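Local coordinates for putative peptidase (Bacteroides fragilis, PDB 5DYN), which is a cysteine protease of the clostripain (C11) family that activates the Bacteroides fragilis toxin, at the interface of chains A and B. Sequence-based numbering; all coordinates share one arbitrary frame. Chains: chain A, Putative peptidase; chain B, Putative peptidase.

Contact 1: the interface of chains A and B. Residues chain A 18, 43, 46, 52-53; chain B 69, 73.
A:Val46 and A:Val18 enclose the ring of B:Phe73 in an apolar knob-in-pocket interface that helps join chain A, the N-terminal piece of this clostripain-family (C11) cysteine protease, to chain B. Both chains carry clostripain-family sequence and probably represent two parts of one processed polypeptide, so the contact resembles a domain core more than an encounter between separate proteins. B:Phe73, just beyond helix 65-72, is the knob. Its CG sits anti to its own carbonyl carbon (chi1 -70°), which sends the ring away from the chain B backbone and in among the side chains of chain A. CG1 of A:Val46 lies over one face, off centre, 3.9 Å from the ring atom CG of B:Phe73. Over the opposite face comes A:Val18 from strand 16-23, its CG2 4.0 Å from CZ of B:Phe73. Branched valines suit both places because each can lay a methyl on the ring while its backbone remains extended. The far rim points at strand 51-58. There the backbone carbonyl O of A:Asn52 meets the ring edge in its plane, 3.8 Å from CZ, and the backbone N of A:Asn52 is 3.5 Å from CE1 of B:Phe73. This residue therefore contributes main chain to the pocket wall. CB of A:Leu53 continues that wall 3.9 Å from CZ of B:Phe73. A:Met43, the last residue of helix 29-43, bends at chi2 and chi3 (42° and 59°) to bring its terminal methyl CE to the outer margin of the face covered by A:Val46, clear of the ring plane, 3.7 Å from CE2 of B:Phe73. The same CE touches CG1 of B:Val69 at 3.5 Å, the side chains crossing at about a right angle; a flexible thioether can curl to touch both the ring and helix 65-72. B:Val69, one helical turn before B:Phe73, spreads its branches, CG1 towards A:Met43 and A:Val46 and CG2 towards CD2 of A:Leu53.

Contact 2: the interface of chains A and B. Residues chain A 99, 113, 115; chain B 15, 18-19, 22, 25, 28.
A:Met113 and B:Leu28 pair as neighbours in a parallel beta bridge, which brings strand 110-116 of chain A alongside strand 27-31 of chain B and carries the sheet from one chain into the other. The backbone O of A:Met113 is 3.7 Å from CA of B:Leu28, as expected for adjacent strands. Aliphatic packing then covers one side of this junction. The A:Met113 side chain runs out from the strand with CG anti to the backbone N (chi1 -160°), staying extended until a bend at chi3 (-50°) turns the methyl. Its CB lies 3.7 Å from CD1 of B:Leu25, its SD 3.7 Å from CD2 of B:Leu19, and its CE among B:Leu19, B:Leu25 and the small methyl of B:Ala22. Methionine suits this place because its long, unbranched chain can thread between branched leucines. From helix 92-105, A:Ile99 sends two branches to different partners: CG2 meets CA of B:Ala22 at 3.6 Å, where a short side chain allows close approach, and CD1 reaches CD2 of B:Leu19 at 3.7 Å, the two side chains crossing at about a right angle. Aromatic packing centres on A:Phe115, two residues beyond A:Met113. B:Leu19 comes from the opposite direction and presents CD2 to the ring edge, in its plane, 3.7 Å from CZ. CD1 of B:Leu15 approaches CE2 from one side of the ring plane, past the rim, whereas B:Leu28 runs side by side with A:Phe115 and places CG 4.0 Å from CE1. A broad, flat ring can thus fill the wedge between helix 12-18 and strand 27-31. In the fold, these residues form the layer between one face of the central sheet and the helices 92-105 and 12-18 that cover it, with strands 110-116 and 27-31 leading directly into the family's catalytic histidine (Ser-His-Gly) and cysteine (Asp-Ala-Cys) motifs.

Contact 1: the interface of chains A and B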
loop_
_atom_site.group_PDB
_atom_site.type_symbol
_atom_site.label_atom_id
_atom_site.label_comp_id
_atom_site.label_asym_id
_atom_site.label_seq_id
_atom_site.Cartn_x
_atom_site.Cartn_y
_atom_site.Cartn_z
ATOM N N VAL A 18 3.179 15.794 -6.355
ATOM C CA VAL A 18 3.231 14.370 -6.049
ATOM C C VAL A 18 4.660 13.847 -6.144
ATOM O O VAL A 18 5.315 13.986 -7.174
ATOM C CB VAL A 18 2.328 13.551 -6.995
ATOM C CG1 VAL A 18 2.453 12.062 -6.694
ATOM C CG2 VAL A 18 0.880 14.008 -6.881
ATOM N N MET A 43 2.084 12.213 -18.021
ATOM C CA MET A 43 2.322 13.611 -17.689
ATOM C C MET A 43 1.932 14.530 -18.846
ATOM O O MET A 43 1.735 15.733 -18.659
ATOM C CB MET A 43 3.793 13.806 -17.306
ATOM C CG MET A 43 4.151 15.182 -16.783
ATOM S SD MET A 43 2.935 15.880 -15.651
ATOM C CE MET A 43 2.903 14.655 -14.365
ATOM N N VAL A 46 -1.350 16.247 -18.523
ATOM C CA VAL A 46 -1.363 16.898 -17.217
ATOM C C VAL A 46 -0.816 18.322 -17.319
ATOM O O VAL A 46 0.223 18.556 -17.938
ATOM C CB VAL A 46 -0.535 16.110 -16.176
ATOM C CG1 VAL A 46 -0.430 16.883 -14.867
ATOM C CG2 VAL A 46 -1.136 14.737 -15.941
ATOM N N ASN A 52 3.032 19.211 -10.118
ATOM C CA ASN A 52 4.441 18.859 -9.994
ATOM C C ASN A 52 4.646 17.378 -9.704
ATOM O O ASN A 52 4.413 16.920 -8.583
ATOM C CB ASN A 52 5.107 19.684 -8.894
ATOM C CG ASN A 52 4.953 21.174 -9.108
ATOM O OD1 ASN A 52 5.650 21.770 -9.929
ATOM N ND2 ASN A 52 4.045 21.789 -8.358
ATOM N N LEU A 53 5.079 16.629 -10.714
ATOM C CA LEU A 53 5.420 15.226 -10.514
ATOM C C LEU A 53 6.911 15.061 -10.279
ATOM O O LEU A 53 7.714 15.135 -11.209
ATOM C CB LEU A 53 4.994 14.373 -11.705
ATOM C CG LEU A 53 5.288 12.878 -11.554
ATOM C CD1 LEU A 53 4.591 12.315 -10.319
ATOM C CD2 LEU A 53 4.881 12.106 -12.799
ATOM N N VAL B 69 -1.061 8.656 -13.522
ATOM C CA VAL B 69 -0.492 9.986 -13.325
ATOM C C VAL B 69 -1.546 11.088 -13.533
ATOM O O VAL B 69 -1.661 11.977 -12.692
ATOM C CB VAL B 69 0.736 10.234 -14.243
ATOM C CG1 VAL B 69 0.969 11.718 -14.443
ATOM C CG2 VAL B 69 1.975 9.569 -13.666
ATOM N N PHE B 73 -3.519 13.844 -10.542
ATOM C CA PHE B 73 -3.614 15.296 -10.625
ATOM C C PHE B 73 -5.036 15.761 -10.932
ATOM O O PHE B 73 -5.237 16.816 -11.532
ATOM C CB PHE B 73 -2.637 15.831 -11.674
ATOM C CG PHE B 73 -1.195 15.724 -11.263
ATOM C CD1 PHE B 73 -0.611 16.700 -10.473
ATOM C CD2 PHE B 73 -0.425 14.643 -11.660
ATOM C CE1 PHE B 73 0.714 16.602 -10.089
ATOM C CE2 PHE B 73 0.902 14.539 -11.279
ATOM C CZ PHE B 73 1.470 15.518 -10.493
#

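Contact 2: the interface of chains A and B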
loop_
_atom_site.group_PDB
_atom_site.type_symbol
_atom_site.label_atom_id
_atom_site.label_comp_id
_atom_site.label_asym_id
_atom_site.label_seq_id
_atom_site.Cartn_x
_atom_site.Cartn_y
_atom_site.Cartn_z
ATOM N N ILE A 99 11.984 13.711 0.924
ATOM C CA ILE A 99 10.656 14.283 1.134
ATOM C C ILE A 99 10.734 15.794 1.355
ATOM O O ILE A 99 9.989 16.559 0.736
ATOM C CB ILE A 99 9.943 13.638 2.336
ATOM C CG1 ILE A 99 9.555 12.193 2.026
ATOM C CG2 ILE A 99 8.699 14.421 2.693
ATOM C CD1 ILE A 99 8.887 11.492 3.192
ATOM N N MET A 113 1.716 11.160 -2.299
ATOM C CA MET A 113 2.968 10.426 -2.396
ATOM C C MET A 113 2.732 8.999 -2.869
ATOM O O MET A 113 1.782 8.334 -2.445
ATOM C CB MET A 113 3.712 10.426 -1.057
ATOM C CG MET A 113 5.198 10.113 -1.200
ATOM S SD MET A 113 6.139 10.203 0.334
ATOM C CE MET A 113 5.618 11.794 0.952
ATOM N N PHE A 115 4.434 5.161 -3.311
ATOM C CA PHE A 115 5.457 4.298 -2.740
ATOM C C PHE A 115 5.699 3.090 -3.637
ATOM O O PHE A 115 4.843 2.214 -3.771
ATOM C CB PHE A 115 5.051 3.876 -1.331
ATOM C CG PHE A 115 4.931 5.028 -0.375
ATOM C CD1 PHE A 115 3.746 5.743 -0.275
ATOM C CD2 PHE A 115 6.007 5.410 0.407
ATOM C CE1 PHE A 115 3.634 6.811 0.599
ATOM C CE2 PHE A 115 5.901 6.476 1.284
ATOM C CZ PHE A 115 4.714 7.175 1.379
ATOM N N LEU B 15 8.973 4.188 8.621
ATOM C CA LEU B 15 8.297 4.862 7.516
ATOM C C LEU B 15 7.426 6.000 8.039
ATOM O O LEU B 15 7.455 7.109 7.505
ATOM C CB LEU B 15 7.449 3.875 6.709
ATOM C CG LEU B 15 6.499 4.460 5.659
ATOM C CD1 LEU B 15 7.237 5.348 4.662
ATOM C CD2 LEU B 15 5.759 3.347 4.927
ATOM N N ALA B 18 9.439 8.898 9.116
ATOM C CA ALA B 18 9.924 9.624 7.949
ATOM C C ALA B 18 8.859 10.546 7.357
ATOM O O ALA B 18 9.162 11.659 6.926
ATOM C CB ALA B 18 10.417 8.648 6.892
ATOM N N LEU B 19 7.614 10.084 7.336
ATOM C CA LEU B 19 6.531 10.843 6.717
ATOM C C LEU B 19 6.077 12.030 7.568
ATOM O O LEU B 19 5.161 12.761 7.186
ATOM C CB LEU B 19 5.340 9.926 6.426
ATOM C CG LEU B 19 5.541 8.910 5.299
ATOM C CD1 LEU B 19 4.333 7.995 5.158
ATOM C CD2 LEU B 19 5.828 9.624 3.987
ATOM N N ALA B 22 6.797 15.185 5.915
ATOM C CA ALA B 22 5.924 15.373 4.766
ATOM C C ALA B 22 4.739 16.239 5.150
ATOM O O ALA B 22 4.289 16.200 6.293
ATOM C CB ALA B 22 5.448 14.027 4.226
ATOM N N LEU B 25 -0.863 14.467 3.294
ATOM C CA LEU B 25 -1.060 13.967 1.942
ATOM C C LEU B 25 -2.526 13.680 1.647
ATOM O O LEU B 25 -3.271 13.250 2.524
ATOM C CB LEU B 25 -0.222 12.707 1.731
ATOM C CG LEU B 25 1.267 12.870 2.049
ATOM C CD1 LEU B 25 1.980 11.532 2.001
ATOM C CD2 LEU B 25 1.910 13.854 1.084
ATOM N N LEU B 28 -1.890 8.173 0.075
ATOM C CA LEU B 28 -0.651 7.410 0.154
ATOM C C LEU B 28 -0.783 6.182 -0.737
ATOM O O LEU B 28 -1.330 5.159 -0.326
ATOM C CB LEU B 28 -0.333 7.002 1.594
ATOM C CG LEU B 28 0.327 8.050 2.496
ATOM C CD1 LEU B 28 -0.673 9.108 2.932
ATOM C CD2 LEU B 28 0.974 7.389 3.706
#

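The C-alpha centres of contact 1 and contact 2 lie about 16 Å apart, and the two share no residue. Contact 1 uses helix 65-72 and the turn beyond it in chain B, whereas contact 2 uses helix 12-18, the stretch from B:Leu19 to B:Leu25 and strand 27-31. In chain A, strands 16-23 and 51-58 with helix 29-43 and the loop after it serve contact 1, and helix 92-105 with strand 110-116 serves contact 2. Packing on opposite faces of the sheet that the two chains share should limit rocking between them, which probably helps keep the nearby catalytic motifs in register.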